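Local coordinates for protein cellulase (Bacillus sp. BG-CS10, PDB 5E09) that probably hydrolyses internal beta-1,4-glucosidic bonds of cellulose, joining a family 5 glycoside hydrolase barrel to carbohydrate-binding modules in a salt-adapted enzyme, at residues E45-I50 with D89-E94; A15-G20 with Y55-I60; A500-V505 with Y524-N529; M461-A466 with D508-T513. All coordinates share one frame; numbering follows the deposited sequence.

The four contacts fall into two pairs at opposite sides of the chain's centre. Contacts 1 and 2 belong to the catalytic barrel, centres about 12 Å apart: contact 1 joins the helices before and after strand 57-60, contact 2 holds that strand to the loop before strand 20-23. Contacts 3 and 4 belong to the family 46 module, centres about 8 Å apart, and share one antiparallel sheet through neighbouring strands 509-516 and 521-529. Contact 2 is buried yet largely polar, whereas contact 1, only partly buried, is apolar with charged groups at its margin. Contact 3 is again buried, with aromatic and aliphatic groups beside a lysine. Contact 4 has one buried, mainly apolar face and a more exposed, mixed one.

Contact 1 of 4, residues E45-I50 with D89-E94; sequences ELIKTI and DWALEE
I47 and A91 form the close part of this helix-to-helix contact. With CG1 beside the backbone N (chi1 -49°), I47 has its CG2 methyl anti to that nitrogen and set against the other helix. There CG2 comes 3.6 Å from A91 CA and 3.9 Å from A91 CB. A small alanine suits this place, since its single methyl lets the branched isoleucine reach the backbone itself. Around this point the fit eases: I47 CG1 approaches W90 CE3 obliquely at 4.3 Å, and I47 CG2 lies 4.1 Å from E94 CG.

The solvent side is of another kind. K48 lays only the root of its chain here, with CB 3.7 Å from E94 OE2, while the rest of this exposed lysine leads away. The opposite charges do not pair, K48 NZ standing 6.6 Å from E94 OE2. The chain of E94 is bent at chi2 (-67°), which turns CD toward K48 CA and CB, but OE2 finds its ionic partner in R44 NH1, one residue ahead of 45-50. No hydrogen bond joins the two segments, so the contact rests on apolar packing with a charged margin.

Both helices belong to the outer layer of the catalytic barrel. Helix 44-52 leads into strand 57-60 and helix 78-93 follows it, and I47 CD1 and A91 CB both pack on I58 of that strand.

Contact 2 of 4, residues A15-G20 with Y55-I60; sequences ADMQPG and YKSIRI
D16 and K56 meet through a salt bridge at the rim of this contact, K56 NZ standing 2.6 Å from D16 OD1. The ammonium group comes from above the carboxylate plane, 45° out of it, and the two side chains cross at about a right angle. Deeper in, the bonds pass to backbone carbonyls. S57 OG donates to M17 O over 2.8 Å; the hydroxyl is placed for this by a chi1 of 60°, between the backbone N and the carbonyl carbon. P19 O takes K56 N at 2.9 Å, nearly along the C=O axis, and a weak second bond from S57 N at 3.3 Å. Beside them P19 CG touches Y55 CD1 at 3.8 Å, while G20 O lies 3.4 Å from Y55 CE1. G20, lacking a side chain, can lie close to S57 OG, where a methyl group would collide.

Further out, the loop makes a type I turn from A15 to Q18 and has a cis peptide before P19, which probably set the direction of these carbonyls. Y97 OH bonds D16 OD2, H307 and V305 hold the Q18 amide, and the Y55 ring meets W336 edge-to-face. An alanine at D16 would probably leave K56 NZ without its anion and Y97 OH without this partner, freeing the lysine end to turn.

The chemistry implies a clasp at the start of the first two barrel strands: a serine hydroxyl and main-chain N-H groups satisfy buried carbonyls of the loop between helix 9-15 and strand 20-23, and an ion pair closes the rim.

Contact 3 of 4, residues A500-V505 with Y524-N529; sequences AFFNEV and YTLSKN
F502 and L526 cross at about a right angle, the leucine CD1 methyl reaching the far end of the ring, 3.8 Å from F502 CE1. Past the same phenylalanine runs K528, the two side chains sliding by one another in opposite directions; K528 CD lies 4.0 Å from F502 CD1, obliquely to the ring. Lysine suits this place because its long methylene chain can cover apolar neighbours while the charge is carried on to a polar end. V505, on the same segment as F502, crosses K528 at a slant and sets CG2 3.5 Å from K528 CD.

Within 500-505 the apolar groups also pack on each other. F501 CD2 sits 3.9 Å above one face of the F502 ring, offset toward its rim, and V505 CG1 lies over a face of the F501 ring in similar fashion. F501 adds only a looser touch on L526 CD1.

K528 is straight as far as CE and bends at chi4 (-71°), which brings K528 NZ to V505 O at 3.1 Å. The donor is tilted 25° from the carbonyl plane. A salt bridge to D507 OD1 gives NZ its ionic partner.

Short helix 499-502 and the turn after it are thus laid against strand 521-529 of the family 46 module. Chemically, the contact is an apolar surface with one charged end: the carbonyl and carboxylate would probably keep the ammonium ion protonated, while its methylenes complete the apolar packing.

Contact 4 of 4, residues M461-A466 with D508-T513; sequences MEAVYA and DDIHLT
E462 and T513, like V464 and H511, are hydrogen-bonded pairs of two antiparallel strands, 461-465 and 509-513, whose directions differ by 161°. The strands are neighbours in the antiparallel sheet of the family 46 carbohydrate-binding module. E462 N reaches T513 O at 2.8 Å, and H511 N reaches V464 O at 2.8 Å; each pair has a return bond. Just past strand 461-465, A466 N bonds D509 O weakly.

The non-hydrogen-bonded pairs, A463 with L512 between these two and Y465 with I510 beyond V464, face the buried side, which suits their apolar groups. A463 CB meets L512 CD2 at 3.8 Å, small against large, and selenomethionine M461 joins the same layer. The Y465 ring lies alongside I510, both pointing the same way, with CE1 4.0 Å from I510 CG1; its hydroxyl bonds R506 N. The other, more exposed face suits polar residues: E462 and T513 lie side by side, E462 OE2 turning to S478, and H511 CE1 rests 3.8 Å from A466 CB.

D508 brings its carboxylate beside Y465, the two planes 17° apart, with OD2 3.9 Å from ring atom CD1. An alanine at D508 would probably leave this flank of the tyrosine less closely packed and D509 N without its side-chain acceptor. That acceptor is D508 OD1, which D509 N meets on the anti side at 2.6 Å, 35° out of the carboxylate plane.

Contact 1 of 4, residues E45-I50 with D89-E94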
loop_
_atom_site.group_PDB
_atom_site.type_symbol
_atom_site.label_atom_id
_atom_site.label_comp_id
_atom_site.label_asym_id
_atom_site.label_seq_id
_atom_site.Cartn_x
_atom_site.Cartn_y
_atom_site.Cartn_z
ATOM N N GLU A 45 13.505 20.302 1.548
ATOM C CA GLU A 45 14.354 19.156 1.258
ATOM C C GLU A 45 13.535 17.893 1.037
ATOM O O GLU A 45 13.959 17.006 0.301
ATOM C CB GLU A 45 15.371 18.949 2.389
ATOM C CG GLU A 45 16.384 20.071 2.552
ATOM C CD GLU A 45 15.879 21.222 3.414
ATOM O OE1 GLU A 45 14.706 21.190 3.854
ATOM O OE2 GLU A 45 16.659 22.175 3.641
ATOM N N LEU A 46 12.367 17.812 1.671
ATOM C CA LEU A 46 11.457 16.692 1.434
ATOM C C LEU A 46 11.021 16.656 -0.027
ATOM O O LEU A 46 11.162 15.635 -0.717
ATOM C CB LEU A 46 10.234 16.789 2.345
ATOM C CG LEU A 46 9.281 15.596 2.269
ATOM C CD1 LEU A 46 10.037 14.326 2.578
ATOM C CD2 LEU A 46 8.113 15.762 3.228
ATOM N N ILE A 47 10.502 17.787 -0.490
ATOM C CA ILE A 47 10.064 17.941 -1.871
ATOM C C ILE A 47 11.205 17.685 -2.848
ATOM O O ILE A 47 11.059 16.925 -3.827
ATOM C CB ILE A 47 9.491 19.353 -2.111
ATOM C CG1 ILE A 47 8.469 19.704 -1.029
ATOM C CG2 ILE A 47 8.873 19.459 -3.494
ATOM C CD1 ILE A 47 7.295 18.741 -0.943
ATOM N N LYS A 48 12.348 18.313 -2.580
ATOM C CA LYS A 48 13.505 18.145 -3.451
ATOM C C LYS A 48 13.938 16.683 -3.501
ATOM O O LYS A 48 14.342 16.187 -4.548
ATOM C CB LYS A 48 14.670 19.029 -2.995
ATOM C CG LYS A 48 16.002 18.657 -3.637
ATOM C CD LYS A 48 17.030 19.767 -3.545
ATOM C CE LYS A 48 18.392 19.263 -3.988
ATOM N NZ LYS A 48 18.713 17.926 -3.401
ATOM N N THR A 49 13.843 15.993 -2.371
ATOM C CA THR A 49 14.211 14.585 -2.313
ATOM C C THR A 49 13.281 13.762 -3.196
ATOM O O THR A 49 13.731 12.923 -3.978
ATOM C CB THR A 49 14.153 14.034 -0.882
ATOM O OG1 THR A 49 14.980 14.828 -0.019
ATOM C CG2 THR A 49 14.619 12.585 -0.858
ATOM N N ILE A 50 11.981 14.012 -3.067
ATOM C CA ILE A 50 11.000 13.311 -3.888
ATOM C C ILE A 50 11.278 13.509 -5.380
ATOM O O ILE A 50 11.168 12.566 -6.172
ATOM C CB ILE A 50 9.566 13.770 -3.554
ATOM C CG1 ILE A 50 9.186 13.293 -2.146
ATOM C CG2 ILE A 50 8.572 13.261 -4.588
ATOM C CD1 ILE A 50 9.385 11.805 -1.927
ATOM N N ASP A 89 4.143 25.531 -4.189
ATOM C CA ASP A 89 5.104 26.345 -4.928
ATOM C C ASP A 89 6.445 25.637 -5.020
ATOM O O ASP A 89 7.049 25.594 -6.086
ATOM C CB ASP A 89 5.278 27.721 -4.279
ATOM C CG ASP A 89 4.061 28.605 -4.459
ATOM O OD1 ASP A 89 3.242 28.316 -5.360
ATOM O OD2 ASP A 89 3.925 29.594 -3.707
ATOM N N TRP A 90 6.900 25.088 -3.896
ATOM C CA TRP A 90 8.140 24.319 -3.854
ATOM C C TRP A 90 8.126 23.186 -4.870
ATOM O O TRP A 90 9.099 22.973 -5.601
ATOM C CB TRP A 90 8.365 23.741 -2.459
ATOM C CG TRP A 90 8.780 24.744 -1.436
ATOM C CD1 TRP A 90 9.276 25.994 -1.661
ATOM C CD2 TRP A 90 8.744 24.575 -0.016
ATOM N NE1 TRP A 90 9.553 26.614 -0.466
ATOM C CE2 TRP A 90 9.232 25.764 0.560
ATOM C CE3 TRP A 90 8.349 23.532 0.825
ATOM C CZ2 TRP A 90 9.331 25.941 1.936
ATOM C CZ3 TRP A 90 8.445 23.709 2.193
ATOM C CH2 TRP A 90 8.933 24.906 2.735
ATOM N N ALA A 91 7.011 22.462 -4.906
ATOM C CA ALA A 91 6.877 21.322 -5.801
ATOM C C ALA A 91 6.833 21.759 -7.264
ATOM O O ALA A 91 7.394 21.092 -8.131
ATOM C CB ALA A 91 5.640 20.514 -5.439
ATOM N N LEU A 92 6.174 22.880 -7.542
ATOM C CA LEU A 92 6.167 23.416 -8.902
ATOM C C LEU A 92 7.577 23.851 -9.320
ATOM O O LEU A 92 7.976 23.648 -10.465
ATOM C CB LEU A 92 5.176 24.579 -9.023
ATOM C CG LEU A 92 3.697 24.173 -8.953
ATOM C CD1 LEU A 92 2.784 25.386 -8.861
ATOM C CD2 LEU A 92 3.313 23.296 -10.141
ATOM N N GLU A 93 8.329 24.424 -8.379
ATOM C CA GLU A 93 9.719 24.822 -8.610
ATOM C C GLU A 93 10.610 23.644 -8.990
ATOM O O GLU A 93 11.529 23.791 -9.792
ATOM C CB GLU A 93 10.298 25.499 -7.369
ATOM C CG GLU A 93 9.714 26.860 -7.048
ATOM C CD GLU A 93 10.169 27.366 -5.691
ATOM O OE1 GLU A 93 11.286 26.994 -5.267
ATOM O OE2 GLU A 93 9.408 28.120 -5.042
ATOM N N GLU A 94 10.343 22.479 -8.401
ATOM C CA GLU A 94 11.086 21.264 -8.726
ATOM C C GLU A 94 10.607 20.646 -10.032
ATOM O O GLU A 94 11.006 19.531 -10.376
ATOM C CB GLU A 94 10.964 20.238 -7.599
ATOM C CG GLU A 94 11.580 20.684 -6.288
ATOM C CD GLU A 94 13.092 20.808 -6.370
ATOM O OE1 GLU A 94 13.700 20.151 -7.243
ATOM O OE2 GLU A 94 13.673 21.566 -5.563
#

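Contact 2 of 4, residues A15-G20 with Y55-I60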
loop_
_atom_site.group_PDB
_atom_site.type_symbol
_atom_site.label_atom_id
_atom_site.label_comp_id
_atom_site.label_asym_id
_atom_site.label_seq_id
_atom_site.Cartn_x
_atom_site.Cartn_y
_atom_site.Cartn_z
ATOM N N ALA A 15 0.555 11.174 -18.893
ATOM C CA ALA A 15 1.704 10.291 -19.073
ATOM C C ALA A 15 2.971 10.929 -18.503
ATOM O O ALA A 15 3.837 10.235 -17.971
ATOM C CB ALA A 15 1.896 9.946 -20.542
ATOM N N ASP A 16 3.047 12.239 -18.541
ATOM C CA ASP A 16 4.176 12.973 -18.043
ATOM C C ASP A 16 4.260 13.019 -16.523
ATOM O O ASP A 16 5.206 13.519 -15.980
ATOM C CB ASP A 16 4.198 14.358 -18.641
ATOM C CG ASP A 16 5.551 14.974 -18.612
ATOM O OD1 ASP A 16 6.531 14.250 -18.787
ATOM O OD2 ASP A 16 5.651 16.190 -18.428
HETATM N N MSE A 17 3.246 12.540 -15.840
HETATM C CA MSE A 17 3.257 12.515 -14.408
HETATM C C MSE A 17 3.854 11.256 -13.839
HETATM O O MSE A 17 4.102 11.274 -12.664
HETATM C CB MSE A 17 1.840 12.616 -13.879
HETATM C CG MSE A 17 1.101 13.904 -14.127
HETATM SE SE MSE A 17 -0.801 13.680 -13.677
HETATM C CE MSE A 17 -0.653 13.848 -11.751
ATOM N N GLN A 18 4.076 10.208 -14.621
ATOM C CA GLN A 18 4.592 8.927 -14.169
ATOM C C GLN A 18 6.048 9.047 -13.714
ATOM O O GLN A 18 6.892 9.519 -14.470
ATOM C CB GLN A 18 4.459 7.907 -15.305
ATOM C CG GLN A 18 4.622 6.454 -14.908
ATOM C CD GLN A 18 3.422 5.905 -14.160
ATOM O OE1 GLN A 18 2.989 6.464 -13.146
ATOM N NE2 GLN A 18 2.871 4.806 -14.664
ATOM N N PRO A 19 6.355 8.635 -12.471
ATOM C CA PRO A 19 5.461 8.186 -11.398
ATOM C C PRO A 19 5.185 9.283 -10.372
ATOM O O PRO A 19 5.844 10.322 -10.388
ATOM C CB PRO A 19 6.249 7.051 -10.758
ATOM C CG PRO A 19 7.673 7.541 -10.847
ATOM C CD PRO A 19 7.763 8.338 -12.146
ATOM N N GLY A 20 4.236 9.038 -9.475
ATOM C CA GLY A 20 3.835 10.038 -8.503
ATOM C C GLY A 20 3.914 9.560 -7.069
ATOM O O GLY A 20 3.969 8.359 -6.794
ATOM N N TYR A 55 10.673 10.799 -8.960
ATOM C CA TYR A 55 9.235 11.048 -8.996
ATOM C C TYR A 55 8.946 12.330 -9.759
ATOM O O TYR A 55 9.608 13.345 -9.546
ATOM C CB TYR A 55 8.659 11.117 -7.580
ATOM C CG TYR A 55 8.492 9.752 -6.960
ATOM C CD1 TYR A 55 7.427 8.933 -7.320
ATOM C CD2 TYR A 55 9.414 9.267 -6.034
ATOM C CE1 TYR A 55 7.273 7.678 -6.772
ATOM C CE2 TYR A 55 9.269 8.004 -5.479
ATOM C CZ TYR A 55 8.194 7.216 -5.853
ATOM O OH TYR A 55 8.038 5.965 -5.310
ATOM N N LYS A 56 7.962 12.282 -10.652
ATOM C CA LYS A 56 7.664 13.429 -11.505
ATOM C C LYS A 56 6.346 14.125 -11.151
ATOM O O LYS A 56 5.949 15.089 -11.810
ATOM C CB LYS A 56 7.650 12.999 -12.971
ATOM C CG LYS A 56 9.016 12.593 -13.488
ATOM C CD LYS A 56 9.219 13.040 -14.913
ATOM C CE LYS A 56 8.098 12.560 -15.806
ATOM N NZ LYS A 56 8.283 13.062 -17.194
ATOM N N SER A 57 5.673 13.651 -10.111
ATOM C CA SER A 57 4.465 14.327 -9.647
ATOM C C SER A 57 4.174 13.994 -8.200
ATOM O O SER A 57 4.560 12.941 -7.695
ATOM C CB SER A 57 3.259 13.974 -10.525
ATOM O OG SER A 57 2.998 12.585 -10.513
ATOM N N ILE A 58 3.497 14.909 -7.527
ATOM C CA ILE A 58 3.212 14.729 -6.121
ATOM C C ILE A 58 1.744 15.045 -5.848
ATOM O O ILE A 58 1.198 16.028 -6.353
ATOM C CB ILE A 58 4.141 15.611 -5.250
ATOM C CG1 ILE A 58 3.825 15.434 -3.762
ATOM C CG2 ILE A 58 4.035 17.071 -5.654
ATOM C CD1 ILE A 58 4.683 16.295 -2.859
ATOM N N ARG A 59 1.101 14.181 -5.075
ATOM C CA ARG A 59 -0.261 14.421 -4.633
ATOM C C ARG A 59 -0.206 14.991 -3.230
ATOM O O ARG A 59 0.501 14.475 -2.366
ATOM C CB ARG A 59 -1.084 13.135 -4.671
ATOM C CG ARG A 59 -2.557 13.296 -4.296
ATOM C CD ARG A 59 -3.350 12.133 -4.882
ATOM N NE ARG A 59 -4.757 12.119 -4.495
ATOM C CZ ARG A 59 -5.239 11.466 -3.442
ATOM N NH1 ARG A 59 -4.423 10.783 -2.653
ATOM N NH2 ARG A 59 -6.538 11.497 -3.176
ATOM N N ILE A 60 -0.926 16.078 -3.011
ATOM C CA ILE A 60 -0.942 16.700 -1.702
ATOM C C ILE A 60 -2.358 16.652 -1.144
ATOM O O ILE A 60 -3.167 17.550 -1.396
ATOM C CB ILE A 60 -0.427 18.149 -1.755
ATOM C CG1 ILE A 60 0.996 18.174 -2.310
ATOM C CG2 ILE A 60 -0.434 18.770 -0.369
ATOM C CD1 ILE A 60 1.538 19.563 -2.517
#

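Contact 3 of 4, residues A500-V505 with Y524-N529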
loop_
_atom_site.group_PDB
_atom_site.type_symbol
_atom_site.label_atom_id
_atom_site.label_comp_id
_atom_site.label_asym_id
_atom_site.label_seq_id
_atom_site.Cartn_x
_atom_site.Cartn_y
_atom_site.Cartn_z
ATOM N N ALA A 500 -7.972 -7.835 21.009
ATOM C CA ALA A 500 -8.957 -7.955 19.938
ATOM C C ALA A 500 -9.264 -9.419 19.605
ATOM O O ALA A 500 -10.411 -9.771 19.328
ATOM C CB ALA A 500 -8.483 -7.213 18.693
ATOM N N PHE A 501 -8.251 -10.279 19.636
ATOM C CA PHE A 501 -8.491 -11.701 19.403
ATOM C C PHE A 501 -9.336 -12.292 20.527
ATOM O O PHE A 501 -10.321 -12.987 20.275
ATOM C CB PHE A 501 -7.177 -12.474 19.282
ATOM C CG PHE A 501 -7.354 -13.974 19.206
ATOM C CD1 PHE A 501 -7.653 -14.593 18.000
ATOM C CD2 PHE A 501 -7.210 -14.763 20.338
ATOM C CE1 PHE A 501 -7.810 -15.966 17.925
ATOM C CE2 PHE A 501 -7.365 -16.142 20.268
ATOM C CZ PHE A 501 -7.669 -16.744 19.059
ATOM N N PHE A 502 -8.957 -12.008 21.766
ATOM C CA PHE A 502 -9.636 -12.618 22.904
ATOM C C PHE A 502 -11.062 -12.100 23.112
ATOM O O PHE A 502 -11.918 -12.839 23.596
ATOM C CB PHE A 502 -8.817 -12.419 24.179
ATOM C CG PHE A 502 -7.585 -13.267 24.234
ATOM C CD1 PHE A 502 -7.679 -14.648 24.184
ATOM C CD2 PHE A 502 -6.333 -12.688 24.340
ATOM C CE1 PHE A 502 -6.541 -15.436 24.234
ATOM C CE2 PHE A 502 -5.199 -13.466 24.398
ATOM C CZ PHE A 502 -5.302 -14.842 24.346
ATOM N N ASN A 503 -11.324 -10.852 22.729
ATOM C CA ASN A 503 -12.669 -10.286 22.838
ATOM C C ASN A 503 -13.692 -11.030 21.982
ATOM O O ASN A 503 -14.893 -10.828 22.139
ATOM C CB ASN A 503 -12.680 -8.803 22.443
ATOM C CG ASN A 503 -11.955 -7.917 23.442
ATOM O OD1 ASN A 503 -11.769 -8.280 24.606
ATOM N ND2 ASN A 503 -11.533 -6.745 22.985
ATOM N N GLU A 504 -13.225 -11.877 21.068
ATOM C CA GLU A 504 -14.144 -12.573 20.175
ATOM C C GLU A 504 -13.963 -14.086 20.215
ATOM O O GLU A 504 -14.194 -14.773 19.226
ATOM C CB GLU A 504 -13.992 -12.051 18.739
ATOM C CG GLU A 504 -14.320 -10.563 18.615
ATOM C CD GLU A 504 -14.287 -10.046 17.185
ATOM O OE1 GLU A 504 -14.843 -10.717 16.287
ATOM O OE2 GLU A 504 -13.704 -8.960 16.960
ATOM N N VAL A 505 -13.556 -14.604 21.367
ATOM C CA VAL A 505 -13.525 -16.047 21.562
ATOM C C VAL A 505 -14.258 -16.444 22.842
ATOM O O VAL A 505 -14.163 -15.768 23.869
ATOM C CB VAL A 505 -12.073 -16.609 21.599
ATOM C CG1 VAL A 505 -11.373 -16.383 20.268
ATOM C CG2 VAL A 505 -11.273 -15.985 22.711
ATOM N N TYR A 524 -0.041 -25.054 19.444
ATOM C CA TYR A 524 -0.064 -24.436 20.764
ATOM C C TYR A 524 -1.497 -24.392 21.280
ATOM O O TYR A 524 -2.427 -24.252 20.497
ATOM C CB TYR A 524 0.527 -23.029 20.700
ATOM C CG TYR A 524 0.929 -22.446 22.036
ATOM C CD1 TYR A 524 2.138 -22.790 22.633
ATOM C CD2 TYR A 524 0.109 -21.539 22.694
ATOM C CE1 TYR A 524 2.512 -22.252 23.846
ATOM C CE2 TYR A 524 0.476 -20.994 23.909
ATOM C CZ TYR A 524 1.675 -21.353 24.481
ATOM O OH TYR A 524 2.042 -20.807 25.687
ATOM N N THR A 525 -1.691 -24.505 22.588
ATOM C CA THR A 525 -3.056 -24.563 23.104
ATOM C C THR A 525 -3.327 -23.479 24.140
ATOM O O THR A 525 -2.546 -23.286 25.062
ATOM C CB THR A 525 -3.363 -25.952 23.719
ATOM O OG1 THR A 525 -3.127 -26.969 22.739
ATOM C CG2 THR A 525 -4.816 -26.035 24.178
ATOM N N LEU A 526 -4.430 -22.762 23.969
ATOM C CA LEU A 526 -4.865 -21.774 24.950
ATOM C C LEU A 526 -6.077 -22.287 25.722
ATOM O O LEU A 526 -6.946 -22.943 25.163
ATOM C CB LEU A 526 -5.210 -20.441 24.279
ATOM C CG LEU A 526 -4.165 -19.775 23.378
ATOM C CD1 LEU A 526 -4.684 -18.439 22.861
ATOM C CD2 LEU A 526 -2.849 -19.594 24.113
ATOM N N SER A 527 -6.117 -22.000 27.012
ATOM C CA SER A 527 -7.327 -22.169 27.796
ATOM C C SER A 527 -7.734 -20.791 28.281
ATOM O O SER A 527 -7.020 -20.167 29.067
ATOM C CB SER A 527 -7.111 -23.131 28.966
ATOM O OG SER A 527 -6.873 -24.446 28.500
ATOM N N LYS A 528 -8.860 -20.305 27.778
ATOM C CA LYS A 528 -9.375 -18.998 28.165
ATOM C C LYS A 528 -10.562 -19.121 29.110
ATOM O O LYS A 528 -11.527 -19.836 28.833
ATOM C CB LYS A 528 -9.793 -18.176 26.943
ATOM C CG LYS A 528 -10.623 -16.955 27.332
ATOM C CD LYS A 528 -10.884 -16.023 26.173
ATOM C CE LYS A 528 -11.808 -14.874 26.569
ATOM N NZ LYS A 528 -13.217 -15.314 26.786
ATOM N N ASN A 529 -10.478 -18.409 30.227
ATOM C CA ASN A 529 -11.584 -18.292 31.159
ATOM C C ASN A 529 -11.638 -16.875 31.720
ATOM O O ASN A 529 -10.701 -16.422 32.392
ATOM C CB ASN A 529 -11.456 -19.319 32.275
ATOM C CG ASN A 529 -12.758 -19.548 32.995
ATOM O OD1 ASN A 529 -12.934 -19.111 34.123
ATOM N ND2 ASN A 529 -13.695 -20.207 32.328
#

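Contact 4 of 4, residues M461-A466 with D508-T513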
loop_
_atom_site.group_PDB
_atom_site.type_symbol
_atom_site.label_atom_id
_atom_site.label_comp_id
_atom_site.label_asym_id
_atom_site.label_seq_id
_atom_site.Cartn_x
_atom_site.Cartn_y
_atom_site.Cartn_z
HETATM N N MSE A 461 -1.240 -17.609 11.314
HETATM C CA MSE A 461 -1.706 -18.340 12.496
HETATM C C MSE A 461 -3.150 -18.808 12.328
HETATM O O MSE A 461 -4.031 -18.016 11.988
HETATM C CB MSE A 461 -1.591 -17.469 13.761
HETATM C CG MSE A 461 -2.106 -18.155 15.029
HETATM SE SE MSE A 461 -2.343 -17.016 16.615
HETATM C CE MSE A 461 -4.016 -16.140 16.156
ATOM N N GLU A 462 -3.385 -20.094 12.560
ATOM C CA GLU A 462 -4.740 -20.625 12.603
ATOM C C GLU A 462 -5.243 -20.702 14.037
ATOM O O GLU A 462 -4.469 -20.934 14.963
ATOM C CB GLU A 462 -4.817 -22.005 11.960
ATOM C CG GLU A 462 -4.749 -22.009 10.452
ATOM C CD GLU A 462 -4.911 -23.409 9.879
ATOM O OE1 GLU A 462 -3.918 -24.171 9.874
ATOM O OE2 GLU A 462 -6.034 -23.747 9.442
ATOM N N ALA A 463 -6.546 -20.513 14.210
ATOM C CA ALA A 463 -7.178 -20.640 15.512
ATOM C C ALA A 463 -8.489 -21.397 15.379
ATOM O O ALA A 463 -9.411 -20.924 14.723
ATOM C CB ALA A 463 -7.418 -19.274 16.121
ATOM N N VAL A 464 -8.573 -22.579 15.983
ATOM C CA VAL A 464 -9.835 -23.324 15.982
ATOM C C VAL A 464 -10.170 -23.764 17.393
ATOM O O VAL A 464 -9.281 -23.955 18.201
ATOM C CB VAL A 464 -9.791 -24.565 15.071
ATOM C CG1 VAL A 464 -9.602 -24.162 13.613
ATOM C CG2 VAL A 464 -8.696 -25.518 15.518
ATOM N N TYR A 465 -11.447 -23.917 17.702
ATOM C CA TYR A 465 -11.812 -24.432 19.014
ATOM C C TYR A 465 -11.515 -25.919 19.082
ATOM O O TYR A 465 -11.279 -26.556 18.052
ATOM C CB TYR A 465 -13.282 -24.168 19.323
ATOM C CG TYR A 465 -13.580 -22.712 19.557
ATOM C CD1 TYR A 465 -13.072 -22.048 20.667
ATOM C CD2 TYR A 465 -14.363 -21.998 18.666
ATOM C CE1 TYR A 465 -13.342 -20.711 20.881
ATOM C CE2 TYR A 465 -14.639 -20.667 18.872
ATOM C CZ TYR A 465 -14.131 -20.031 19.978
ATOM O OH TYR A 465 -14.416 -18.703 20.172
ATOM N N ALA A 466 -11.526 -26.463 20.295
ATOM C CA ALA A 466 -11.216 -27.872 20.512
ATOM C C ALA A 466 -12.136 -28.784 19.702
ATOM O O ALA A 466 -11.764 -29.909 19.374
ATOM C CB ALA A 466 -11.301 -28.212 21.995
ATOM N N ASP A 508 -13.048 -21.480 26.337
ATOM C CA ASP A 508 -12.841 -22.799 25.765
ATOM C C ASP A 508 -11.361 -23.060 25.555
ATOM O O ASP A 508 -10.521 -22.198 25.820
ATOM C CB ASP A 508 -13.579 -22.916 24.429
ATOM C CG ASP A 508 -13.912 -24.346 24.052
ATOM O OD1 ASP A 508 -13.348 -25.278 24.662
ATOM O OD2 ASP A 508 -14.736 -24.535 23.127
ATOM N N ASP A 509 -11.047 -24.258 25.082
ATOM C CA ASP A 509 -9.718 -24.551 24.581
ATOM C C ASP A 509 -9.632 -24.051 23.151
ATOM O O ASP A 509 -10.552 -24.244 22.356
ATOM C CB ASP A 509 -9.421 -26.047 24.656
ATOM C CG ASP A 509 -8.898 -26.462 26.008
ATOM O OD1 ASP A 509 -8.995 -25.646 26.948
ATOM O OD2 ASP A 509 -8.396 -27.598 26.136
ATOM N N ILE A 510 -8.534 -23.380 22.843
ATOM C CA ILE A 510 -8.287 -22.870 21.505
ATOM C C ILE A 510 -6.978 -23.447 20.988
ATOM O O ILE A 510 -5.930 -23.260 21.590
ATOM C CB ILE A 510 -8.231 -21.332 21.486
ATOM C CG1 ILE A 510 -9.511 -20.748 22.087
ATOM C CG2 ILE A 510 -8.020 -20.824 20.073
ATOM C CD1 ILE A 510 -9.342 -19.360 22.667
ATOM N N HIS A 511 -7.051 -24.181 19.887
ATOM C CA HIS A 511 -5.867 -24.713 19.235
ATOM C C HIS A 511 -5.343 -23.710 18.216
ATOM O O HIS A 511 -6.033 -23.367 17.251
ATOM C CB HIS A 511 -6.174 -26.057 18.566
ATOM C CG HIS A 511 -6.492 -27.155 19.534
ATOM N ND1 HIS A 511 -7.596 -27.129 20.356
ATOM C CD2 HIS A 511 -5.839 -28.308 19.818
ATOM C CE1 HIS A 511 -7.616 -28.220 21.102
ATOM N NE2 HIS A 511 -6.561 -28.952 20.794
ATOM N N LEU A 512 -4.130 -23.228 18.462
ATOM C CA LEU A 512 -3.422 -22.353 17.541
ATOM C C LEU A 512 -2.404 -23.152 16.737
ATOM O O LEU A 512 -1.697 -24.016 17.279
ATOM C CB LEU A 512 -2.711 -21.208 18.279
ATOM C CG LEU A 512 -3.475 -20.378 19.315
ATOM C CD1 LEU A 512 -2.540 -19.391 20.006
ATOM C CD2 LEU A 512 -4.652 -19.654 18.684
ATOM N N THR A 513 -2.332 -22.851 15.446
ATOM C CA THR A 513 -1.331 -23.440 14.573
ATOM C C THR A 513 -0.527 -22.334 13.921
ATOM O O THR A 513 -1.043 -21.630 13.063
ATOM C CB THR A 513 -1.969 -24.304 13.467
ATOM O OG1 THR A 513 -2.847 -25.269 14.054
ATOM C CG2 THR A 513 -0.889 -25.014 12.644
#